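Ydr267cp (Saccharomyces cerevisiae, PDB 2HES) is an essential component of the cytosolic iron-sulfur protein assembly machinery, required for the maturation of extramitochondrial iron-sulfur proteins. Local coordinates at residues K111-S116 with L122-R127; P163-L168 with G210-C215; A265-G268 with V272-V275. All coordinates share one frame; numbering follows the deposited sequence.

Overall arrangement
All three contacts lie in one seven-bladed WD40 propeller. Contacts 1 and 3 are buried antiparallel pairings inside single blades, in WD 3 and WD 6, on opposite sides of the chain's centre. Their centres are about 23 Å apart. Both rest on backbone hydrogen bonds, with mostly apolar side chains on the sheet faces. Contact 2 is different. It is smaller and only partly buried, bridges WD 4 and WD 5 without a hydrogen bond, and relies on one aromatic ring. Contacts 1 and 2 share no strand, yet they touch: Ala123 CB lies 3.9 Å from Leu168 CD1. Contacts 2 and 3 do not touch, their nearest atoms being about 6 Å apart.

Contact 1: K111-S116 with L122-R127; sequences KGVAWS and LATCSR
Leu122 opens the pairing by packing against the indole of Trp115. Its CG is anti to the backbone N (chi1 175°), which carries CD1 over one face of the indole. CD1 sits 3.7 Å from the centroid of the Trp115 five-membered ring and 11° off the ring normal, a CH-pi contact. Leu122 CB also approaches the six-membered ring, 4.1 Å from Trp115 CZ3. The indole N-H is used outside the hairpin: Trp115 NE1 bonds to Ala65 O of the preceding blade.

Ala123 forms a hydrogen-bonded pair with Ala114. Ala123 N donates to Ala114 O at 2.7 Å. Ala114 N returns a bond to Ala123 O at 3.0 Å. Thr124 faces Val113 in a non-hydrogen-bonded pair, and its CG2 meets Val113 CG1 at 4.1 Å.

Cys125 meets a classic beta bulge. Its N donates to Gly112 O at 3.0 Å. Its O takes a bond from Lys111 N at 2.8 Å and a weak one from Gly112 N. SG lies close against the Gly112 backbone, where a CB on that residue would be tight. Ser126 OG is hydrogen-bonded to Glu109 O. At Arg127 the side chain crosses Lys111, and Arg127 CB lies 4.1 Å from Lys111 CE. The lysine's amine forms a salt bridge to Asp155, which probably eases the closeness of the two like charges.

The two faces serve different neighbours. Trp115 packs on Leu72 and Ala74 of strand 72-77, and Leu122 on Ala74, while Ala123 and Cys125 pack on strand 156-161. The chemistry implies a propeller blade held internally by backbone bonds, with mostly apolar side chains left to join it to the blades on both sides.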
loop_
_atom_site.group_PDB
_atom_site.type_symbol
_atom_site.label_atom_id
_atom_site.label_comp_id
_atom_site.label_asym_id
_atom_site.label_seq_id
_atom_site.Cartn_x
_atom_site.Cartn_y
_atom_site.Cartn_z
ATOM N N LYS A 111 -7.155 -1.292 -8.855
ATOM C CA LYS A 111 -6.996 -0.433 -7.669
ATOM C C LYS A 111 -5.650 -0.561 -6.974
ATOM O O LYS A 111 -5.234 0.339 -6.248
ATOM C CB LYS A 111 -8.059 -0.725 -6.604
ATOM C CG LYS A 111 -9.509 -0.455 -6.981
ATOM C CD LYS A 111 -9.697 0.987 -7.510
ATOM C CE LYS A 111 -11.130 1.205 -7.933
ATOM N NZ LYS A 111 -11.998 1.379 -6.740
ATOM N N GLY A 112 -4.979 -1.705 -7.144
ATOM C CA GLY A 112 -3.714 -1.901 -6.488
ATOM C C GLY A 112 -2.784 -2.888 -7.167
ATOM O O GLY A 112 -3.234 -3.833 -7.851
ATOM N N VAL A 113 -1.500 -2.648 -6.974
ATOM C CA VAL A 113 -0.453 -3.624 -7.377
ATOM C C VAL A 113 0.520 -3.790 -6.232
ATOM O O VAL A 113 0.833 -2.812 -5.515
ATOM C CB VAL A 113 0.304 -3.215 -8.692
ATOM C CG1 VAL A 113 -0.663 -3.049 -9.859
ATOM C CG2 VAL A 113 1.058 -1.911 -8.520
ATOM N N ALA A 114 1.056 -4.997 -6.064
ATOM C CA ALA A 114 1.982 -5.247 -4.970
ATOM C C ALA A 114 2.777 -6.502 -5.276
ATOM O O ALA A 114 2.198 -7.498 -5.785
ATOM C CB ALA A 114 1.246 -5.413 -3.638
ATOM N N TRP A 115 4.060 -6.461 -4.901
ATOM C CA TRP A 115 4.988 -7.564 -5.172
ATOM C C TRP A 115 5.289 -8.380 -3.901
ATOM O O TRP A 115 5.443 -7.823 -2.792
ATOM C CB TRP A 115 6.342 -7.028 -5.628
ATOM C CG TRP A 115 6.343 -6.305 -6.891
ATOM C CD1 TRP A 115 6.088 -4.980 -7.100
ATOM C CD2 TRP A 115 6.642 -6.876 -8.172
ATOM N NE1 TRP A 115 6.228 -4.691 -8.456
ATOM C CE2 TRP A 115 6.551 -5.848 -9.122
ATOM C CE3 TRP A 115 6.989 -8.166 -8.593
ATOM C CZ2 TRP A 115 6.785 -6.064 -10.485
ATOM C CZ3 TRP A 115 7.216 -8.390 -9.955
ATOM C CH2 TRP A 115 7.103 -7.340 -10.877
ATOM N N SER A 116 5.471 -9.688 -4.063
ATOM C CA SER A 116 6.033 -10.503 -2.977
ATOM C C SER A 116 7.491 -10.124 -2.766
ATOM O O SER A 116 8.125 -9.657 -3.698
ATOM C CB SER A 116 5.904 -11.984 -3.323
ATOM O OG SER A 116 6.566 -12.261 -4.555
ATOM N N LEU A 122 3.465 -10.843 -8.525
ATOM C CA LEU A 122 2.816 -9.561 -8.561
ATOM C C LEU A 122 1.323 -9.818 -8.395
ATOM O O LEU A 122 0.706 -10.532 -9.183
ATOM C CB LEU A 122 3.113 -8.857 -9.906
ATOM C CG LEU A 122 2.390 -7.529 -10.116
ATOM C CD1 LEU A 122 2.940 -6.523 -9.169
ATOM C CD2 LEU A 122 2.517 -7.011 -11.603
ATOM N N ALA A 123 0.757 -9.265 -7.319
ATOM C CA ALA A 123 -0.687 -9.285 -7.091
ATOM C C ALA A 123 -1.341 -8.021 -7.621
ATOM O O ALA A 123 -0.788 -6.921 -7.486
ATOM C CB ALA A 123 -0.963 -9.366 -5.602
ATOM N N THR A 124 -2.516 -8.179 -8.212
ATOM C CA THR A 124 -3.280 -7.025 -8.655
ATOM C C THR A 124 -4.699 -7.111 -8.069
ATOM O O THR A 124 -5.222 -8.210 -7.838
ATOM C CB THR A 124 -3.307 -6.872 -10.198
ATOM O OG1 THR A 124 -4.130 -7.885 -10.804
ATOM C CG2 THR A 124 -1.846 -6.844 -10.802
ATOM N N CYS A 125 -5.328 -5.973 -7.811
ATOM C CA CYS A 125 -6.718 -6.032 -7.323
ATOM C C CYS A 125 -7.522 -4.976 -8.017
ATOM O O CYS A 125 -6.971 -4.045 -8.624
ATOM C CB CYS A 125 -6.839 -5.893 -5.802
ATOM S SG CYS A 125 -6.325 -4.280 -5.219
ATOM N N SER A 126 -8.839 -5.147 -7.920
ATOM C CA SER A 126 -9.724 -4.497 -8.842
ATOM C C SER A 126 -11.098 -4.184 -8.228
ATOM O O SER A 126 -11.614 -4.889 -7.330
ATOM C CB SER A 126 -9.873 -5.383 -10.074
ATOM O OG SER A 126 -10.686 -4.769 -11.051
ATOM N N ARG A 127 -11.710 -3.155 -8.800
ATOM C CA ARG A 127 -13.143 -2.900 -8.626
ATOM C C ARG A 127 -14.031 -4.127 -8.941
ATOM O O ARG A 127 -15.179 -4.232 -8.460
ATOM C CB ARG A 127 -13.542 -1.716 -9.487
ATOM C CG ARG A 127 -15.006 -1.292 -9.289
ATOM C CD ARG A 127 -15.165 0.189 -9.554
ATOM N NE ARG A 127 -16.514 0.663 -9.218
ATOM C CZ ARG A 127 -17.136 1.655 -9.847
ATOM N NH1 ARG A 127 -16.545 2.284 -10.869
ATOM N NH2 ARG A 127 -18.366 2.010 -9.474
#

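Contact 2: P163-L168 with G210-C215; sequences PSEALL and GVFRLC
The backbones stay well apart where Glu165 and Phe212 face each other: Glu165 CA and Phe212 CA, the nearest such pair, are 9.7 Å from one another. No hydrogen bond joins the two segments. Segment 163-168 bends through an inverse gamma turn centred on Ala166, with a weak bond from Leu167 N to Glu165 O. It then leads into the strand that carries Leu168. Phe212 comes just before strand 213-218.

The two segments belong to successive blades of the WD40 propeller, WD 4 and WD 5. The Phe212 side chain reaches across from one to the other.

Leu167 and Phe212 approach from opposite directions. Leu167 CD2 stands over the centre of one ring face, 3.8 Å from the Phe212 ring centroid and 13° off the normal. This is a CH-pi contact. The Leu167 chi1 of -163° sets CG anti to the backbone N, and the branch reaches out to the ring. Glu165 crosses the phenyl at about a right angle, and its aliphatic CG touches Phe212 CE1 at 3.7 Å, obliquely. The carboxylate plane is turned 45° from the ring.

His162 meets the same ring edge-to-face, and Trp239 and Tyr228 of its own blade also pack on it. With an alanine at Phe212, Leu167 CD2 would probably lose its aromatic partner and a gap would be likely to open between the blades. Leu167 also leans on Phe205 of strand 200-205.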
loop_
_atom_site.group_PDB
_atom_site.type_symbol
_atom_site.label_atom_id
_atom_site.label_comp_id
_atom_site.label_asym_id
_atom_site.label_seq_id
_atom_site.Cartn_x
_atom_site.Cartn_y
_atom_site.Cartn_z
ATOM N N PRO A 163 6.350 -8.943 4.693
ATOM C CA PRO A 163 7.731 -8.582 4.355
ATOM C C PRO A 163 8.633 -9.760 3.972
ATOM O O PRO A 163 9.662 -9.515 3.300
ATOM C CB PRO A 163 8.253 -7.884 5.625
ATOM C CG PRO A 163 7.348 -8.383 6.736
ATOM C CD PRO A 163 6.000 -8.488 6.045
ATOM N N SER A 164 8.243 -10.969 4.381
ATOM C CA SER A 164 9.109 -12.189 4.288
ATOM C C SER A 164 8.389 -13.548 4.161
ATOM O O SER A 164 9.026 -14.623 4.227
ATOM C CB SER A 164 9.971 -12.291 5.528
ATOM O OG SER A 164 9.141 -12.571 6.639
ATOM N N GLU A 165 7.072 -13.542 4.081
ATOM C CA GLU A 165 6.356 -14.775 3.782
ATOM C C GLU A 165 5.517 -14.516 2.533
ATOM O O GLU A 165 5.275 -13.376 2.196
ATOM C CB GLU A 165 5.482 -15.185 4.952
ATOM C CG GLU A 165 6.225 -15.280 6.291
ATOM C CD GLU A 165 6.950 -16.601 6.468
ATOM O OE1 GLU A 165 6.410 -17.648 6.052
ATOM O OE2 GLU A 165 8.061 -16.601 7.026
ATOM N N ALA A 166 5.144 -15.584 1.823
ATOM C CA ALA A 166 4.280 -15.486 0.653
ATOM C C ALA A 166 2.838 -15.475 1.203
ATOM O O ALA A 166 2.054 -16.413 1.040
ATOM C CB ALA A 166 4.547 -16.653 -0.320
ATOM N N LEU A 167 2.537 -14.380 1.887
ATOM C CA LEU A 167 1.208 -14.168 2.460
ATOM C C LEU A 167 0.745 -12.806 1.968
ATOM O O LEU A 167 1.510 -11.808 2.037
ATOM C CB LEU A 167 1.391 -14.140 3.988
ATOM C CG LEU A 167 0.226 -14.310 4.941
ATOM C CD1 LEU A 167 -0.372 -15.697 4.746
ATOM C CD2 LEU A 167 0.661 -14.123 6.408
ATOM N N LEU A 168 -0.530 -12.736 1.566
ATOM C CA LEU A 168 -1.038 -11.557 0.863
ATOM C C LEU A 168 -2.275 -11.113 1.642
ATOM O O LEU A 168 -3.066 -11.965 2.073
ATOM C CB LEU A 168 -1.475 -11.945 -0.542
ATOM C CG LEU A 168 -2.063 -10.816 -1.364
ATOM C CD1 LEU A 168 -1.090 -9.711 -1.671
ATOM C CD2 LEU A 168 -2.638 -11.405 -2.654
ATOM N N GLY A 210 8.667 -13.389 13.452
ATOM C CA GLY A 210 7.841 -14.442 14.072
ATOM C C GLY A 210 6.399 -14.366 13.603
ATOM O O GLY A 210 6.117 -13.963 12.445
ATOM N N VAL A 211 5.482 -14.743 14.493
ATOM C CA VAL A 211 4.070 -14.877 14.121
ATOM C C VAL A 211 3.469 -13.523 13.738
ATOM O O VAL A 211 3.912 -12.460 14.207
ATOM C CB VAL A 211 3.255 -15.590 15.220
ATOM C CG1 VAL A 211 3.843 -17.020 15.457
ATOM C CG2 VAL A 211 3.266 -14.739 16.513
ATOM N N PHE A 212 2.420 -13.566 12.922
ATOM C CA PHE A 212 2.020 -12.386 12.124
ATOM C C PHE A 212 1.038 -11.468 12.826
ATOM O O PHE A 212 0.208 -11.910 13.608
ATOM C CB PHE A 212 1.341 -12.817 10.807
ATOM C CG PHE A 212 1.971 -14.022 10.156
ATOM C CD1 PHE A 212 3.310 -14.000 9.731
ATOM C CD2 PHE A 212 1.221 -15.187 9.981
ATOM C CE1 PHE A 212 3.881 -15.114 9.138
ATOM C CE2 PHE A 212 1.793 -16.334 9.368
ATOM C CZ PHE A 212 3.129 -16.278 8.963
ATOM N N ARG A 213 1.134 -10.176 12.506
ATOM C CA ARG A 213 0.037 -9.231 12.832
ATOM C C ARG A 213 -0.148 -8.298 11.652
ATOM O O ARG A 213 0.711 -8.249 10.753
ATOM C CB ARG A 213 0.347 -8.392 14.077
ATOM C CG ARG A 213 0.477 -9.232 15.340
ATOM C CD ARG A 213 0.451 -8.305 16.560
ATOM N NE ARG A 213 1.623 -7.417 16.575
ATOM C CZ ARG A 213 1.859 -6.520 17.524
ATOM N NH1 ARG A 213 1.003 -6.376 18.552
ATOM N NH2 ARG A 213 2.951 -5.777 17.470
ATOM N N LEU A 214 -1.274 -7.595 11.641
ATOM C CA LEU A 214 -1.564 -6.696 10.511
ATOM C C LEU A 214 -2.318 -5.484 11.050
ATOM O O LEU A 214 -3.147 -5.674 11.952
ATOM C CB LEU A 214 -2.473 -7.447 9.514
ATOM C CG LEU A 214 -2.941 -6.720 8.280
ATOM C CD1 LEU A 214 -2.080 -7.196 7.124
ATOM C CD2 LEU A 214 -4.439 -6.946 7.997
ATOM N N CYS A 215 -2.056 -4.272 10.531
ATOM C CA CYS A 215 -2.961 -3.149 10.869
ATOM C C CYS A 215 -3.753 -2.747 9.646
ATOM O O CYS A 215 -3.325 -2.943 8.478
ATOM C CB CYS A 215 -2.191 -1.955 11.427
ATOM S SG CYS A 215 -0.998 -1.197 10.244
#

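Contact 3: A265-G268 with V272-V275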
loop_
_atom_site.group_PDB
_atom_site.type_symbol
_atom_site.label_atom_id
_atom_site.label_comp_id
_atom_site.label_asym_id
_atom_site.label_seq_id
_atom_site.Cartn_x
_atom_site.Cartn_y
_atom_site.Cartn_z
ATOM N N ALA A 265 1.902 4.440 11.191
ATOM C CA ALA A 265 1.418 5.755 10.737
ATOM C C ALA A 265 0.056 5.641 10.071
ATOM O O ALA A 265 -0.217 4.657 9.345
ATOM C CB ALA A 265 2.448 6.362 9.764
ATOM N N SER A 266 -0.826 6.619 10.315
ATOM C CA SER A 266 -2.098 6.671 9.599
ATOM C C SER A 266 -2.352 8.066 9.007
ATOM O O SER A 266 -1.854 9.068 9.535
ATOM C CB SER A 266 -3.270 6.274 10.507
ATOM O OG SER A 266 -3.428 7.205 11.592
ATOM N N VAL A 267 -3.081 8.087 7.905
ATOM C CA VAL A 267 -3.550 9.351 7.323
ATOM C C VAL A 267 -4.985 9.299 6.907
ATOM O O VAL A 267 -5.495 8.260 6.439
ATOM C CB VAL A 267 -2.647 9.831 6.119
ATOM C CG1 VAL A 267 -1.238 10.067 6.571
ATOM C CG2 VAL A 267 -2.727 8.848 4.916
ATOM N N GLY A 268 -5.650 10.463 6.969
ATOM C CA GLY A 268 -7.059 10.469 6.696
ATOM C C GLY A 268 -7.575 11.570 5.789
ATOM O O GLY A 268 -6.831 12.503 5.415
ATOM N N VAL A 272 -5.084 14.711 8.804
ATOM C CA VAL A 272 -4.212 14.393 9.924
ATOM C C VAL A 272 -3.234 13.242 9.614
ATOM O O VAL A 272 -3.606 12.270 9.001
ATOM C CB VAL A 272 -5.026 14.000 11.188
ATOM C CG1 VAL A 272 -4.096 13.705 12.319
ATOM C CG2 VAL A 272 -5.943 15.163 11.571
ATOM N N LEU A 273 -2.004 13.404 10.052
ATOM C CA LEU A 273 -0.983 12.365 10.071
ATOM C C LEU A 273 -0.680 12.033 11.527
ATOM O O LEU A 273 -0.218 12.908 12.312
ATOM C CB LEU A 273 0.303 12.877 9.388
ATOM C CG LEU A 273 1.608 12.085 9.548
ATOM C CD1 LEU A 273 1.473 10.694 8.940
ATOM C CD2 LEU A 273 2.793 12.811 8.922
ATOM N N ALA A 274 -0.891 10.776 11.905
ATOM C CA ALA A 274 -0.599 10.320 13.261
ATOM C C ALA A 274 0.391 9.174 13.245
ATOM O O ALA A 274 0.411 8.385 12.280
ATOM C CB ALA A 274 -1.872 9.871 13.952
ATOM N N VAL A 275 1.175 9.086 14.316
ATOM C CA VAL A 275 2.103 7.984 14.569
ATOM C C VAL A 275 1.758 7.388 15.922
ATOM O O VAL A 275 1.506 8.133 16.873
ATOM C CB VAL A 275 3.590 8.462 14.554
ATOM C CG1 VAL A 275 4.565 7.302 14.809
ATOM C CG2 VAL A 275 3.879 9.155 13.216
#
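Ser266 and Ala274 pair at the middle of a beta hairpin in WD 6, made by strands 264-268 and 273-279. These are the two inner strands of a four-stranded antiparallel sheet. The short strand axes come within 4.8 Å and run at 160° to each other.

Two good backbone bonds join the pair. Ser266 N donates to Ala274 O at 2.9 Å. Ala274 N donates to Ser266 O at 3.1 Å. Nearer the turn, Gly268 N reaches Val272 O at 3.4 Å, a weak bond. CA-H...O contacts fill the steps between, such as Ala265 CA to Ala274 O at 3.2 Å.

Val267 and Leu273 form a non-hydrogen-bonded pair. Their side chains lie side by side and point the same way. With CG1 anti to the carbonyl carbon (chi1 -61°), Val267 turns this branch to Leu273 CD1, 3.7 Å from CG1. Ala265 and Val275 share that face of the sheet, which packs on strands 298-303 and 312-316 of the next blade. Thr314 touches both Val267 and Leu273.

Ser266 and Ala274 are on the other face. Ser266 OG passes 3.9 Å from Ala274 CB. Two hydrogen bonds hold the hydroxyl, to Tyr276 OH further along strand 273-279 and to His249 NE2 from the loop before the blade's first strand. They are likely to fix its rotation.

This histidine-serine link, with an aromatic residue on the following strand, recalls the His, Ser/Thr and Trp part of the Asp-His-Ser/Thr-Trp tetrad of WD40 repeats, apparently with tyrosine in the tryptophan position. The hairpin itself is the central pair of strands of a beta-propeller blade.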